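Local atomic coordinates of nitrilotriacetate monooxygenase (Burkholderia pseudomallei, PDB entry 3SDO), a protein that probably acts as a flavin-dependent monooxygenase of the NtaA/SnaA/DszA family, incorporating oxygen from molecular oxygen into an organic substrate with the help of FMN. Residues Asp159-Gln162 and Gly163-Ser167. Residues are numbered along the deposited sequence; the frame is centred on the assembly and turned at random.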
loop_
_atom_site.group_PDB
_atom_site.type_symbol
_atom_site.label_atom_id
_atom_site.label_comp_id
_atom_site.label_asym_id
_atom_site.label_seq_id
_atom_site.Cartn_x
_atom_site.Cartn_y
_atom_site.Cartn_z
ATOM N N ASP A 159 11.432 16.743 -0.956
ATOM C CA ASP A 159 12.847 16.929 -0.604
ATOM C C ASP A 159 13.201 16.045 0.590
ATOM O O ASP A 159 14.282 15.462 0.622
ATOM C CB ASP A 159 13.174 18.381 -0.226
ATOM C CG ASP A 159 13.229 19.312 -1.421
ATOM O OD1 ASP A 159 13.211 18.822 -2.563
ATOM O OD2 ASP A 159 13.268 20.558 -1.208
ATOM N N VAL A 160 12.286 15.948 1.554
ATOM C CA VAL A 160 12.488 15.077 2.712
ATOM C C VAL A 160 12.516 13.596 2.295
ATOM O O VAL A 160 13.431 12.859 2.667
ATOM C CB VAL A 160 11.414 15.312 3.798
ATOM C CG1 VAL A 160 11.559 14.299 4.971
ATOM C CG2 VAL A 160 11.531 16.746 4.348
ATOM N N VAL A 161 11.531 13.172 1.509
ATOM C CA VAL A 161 11.491 11.782 1.057
ATOM C C VAL A 161 12.789 11.400 0.334
ATOM O O VAL A 161 13.438 10.414 0.704
ATOM C CB VAL A 161 10.264 11.494 0.201
ATOM C CG1 VAL A 161 10.321 10.059 -0.419
ATOM C CG2 VAL A 161 9.039 11.620 1.062
ATOM N N GLN A 162 13.188 12.203 -0.648
ATOM C CA GLN A 162 14.386 11.927 -1.407
ATOM C C GLN A 162 15.660 11.960 -0.546
ATOM O O GLN A 162 16.546 11.137 -0.733
ATOM C CB GLN A 162 14.486 12.871 -2.618
ATOM C CG GLN A 162 13.476 12.524 -3.703
ATOM C CD GLN A 162 13.605 13.415 -4.915
ATOM O OE1 GLN A 162 13.901 14.591 -4.780
ATOM N NE2 GLN A 162 13.387 12.861 -6.099
ATOM N N GLY A 163 15.756 12.912 0.388
ATOM C CA GLY A 163 16.816 12.907 1.378
ATOM C C GLY A 163 16.874 11.619 2.186
ATOM O O GLY A 163 17.948 11.030 2.383
ATOM N N LEU A 164 15.721 11.163 2.657
ATOM C CA LEU A 164 15.657 9.885 3.408
ATOM C C LEU A 164 16.092 8.700 2.568
ATOM O O LEU A 164 16.747 7.768 3.070
ATOM C CB LEU A 164 14.249 9.633 3.952
ATOM C CG LEU A 164 13.794 10.558 5.075
ATOM C CD1 LEU A 164 12.295 10.405 5.287
ATOM C CD2 LEU A 164 14.540 10.273 6.379
ATOM N N TRP A 165 15.746 8.735 1.288
ATOM C CA TRP A 165 16.137 7.663 0.367
ATOM C C TRP A 165 17.647 7.593 0.144
ATOM O O TRP A 165 18.130 6.603 -0.375
ATOM C CB TRP A 165 15.430 7.786 -0.993
ATOM C CG TRP A 165 13.988 7.366 -0.980
ATOM C CD1 TRP A 165 13.382 6.488 -0.099
ATOM C CD2 TRP A 165 12.957 7.785 -1.898
ATOM N NE1 TRP A 165 12.043 6.357 -0.419
ATOM C CE2 TRP A 165 11.760 7.138 -1.512
ATOM C CE3 TRP A 165 12.926 8.653 -2.993
ATOM C CZ2 TRP A 165 10.560 7.324 -2.194
ATOM C CZ3 TRP A 165 11.719 8.844 -3.676
ATOM C CH2 TRP A 165 10.561 8.182 -3.285
ATOM N N ASP A 166 18.390 8.635 0.503
ATOM C CA ASP A 166 19.846 8.567 0.411
ATOM C C ASP A 166 20.517 8.266 1.759
ATOM O O ASP A 166 21.722 8.457 1.899
ATOM C CB ASP A 166 20.392 9.853 -0.242
ATOM C CG ASP A 166 20.153 9.890 -1.763
ATOM O OD1 ASP A 166 19.690 8.866 -2.327
ATOM O OD2 ASP A 166 20.463 10.927 -2.411
ATOM N N SER A 167 19.750 7.735 2.718
ATOM C CA SER A 167 20.280 7.413 4.052
ATOM C C SER A 167 21.435 6.427 3.979
ATOM O O SER A 167 22.466 6.616 4.644
ATOM C CB SER A 167 19.198 6.822 4.952
ATOM O OG SER A 167 18.177 7.754 5.232
#
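Val161 meets Trp165 through CG1, the branch that its first torsion (173°) sets trans to its own nitrogen, while Trp165 holds CG anti to its carbonyl carbon and beside its backbone N, swinging the indole back toward the preceding turn. CG1 consequently stands 3.3 Å from the centroid of the six-membered ring. It lies 15° off the ring normal, which identifies a CH-pi contact over the face; its nearest ring atom is CZ2. On the same side of the ring plane, but out beyond the CE3-CZ3 rim, the methylene CG of Gln162 lies 4.0 Å from Trp165 CE3. Val160 and Leu164 form a looser i/i+4 pair, side by side, with CG1 of Val160 4.0 Å from CD1 of Leu164.

The backbone evidence is that of the C-terminal turn of helix 150-165. Leu164 N donates to Val160 O at 2.8 Å with an N-H...O angle of 165°, and Trp165 N likewise donates to Val161 O. Asp166 N is only weakly bonded to Gln162 O and also donates to Gly163 O at 3.1 Å, an i to i-3 bond like that of Ser167 N to Leu164 O: the hydrogen bonding tightens as the helix runs out. Leu164 O accepts a second bond from Ser167 OG, 2.6 Å away.

Helix 150-165 packs here on helix 106-119, where Leu164 touches Tyr107 and Trp165 NE1 hydrogen-bonds to Ala110 O. OD1 of Asp166, in the loop, is shared by Arg208 and Gln213, while OD2 takes Arg443. The indole also reaches Trp126 and Ile216, joining the helix end to the parallel strands 124-129 and 215-218 of the TIM-barrel-type fold.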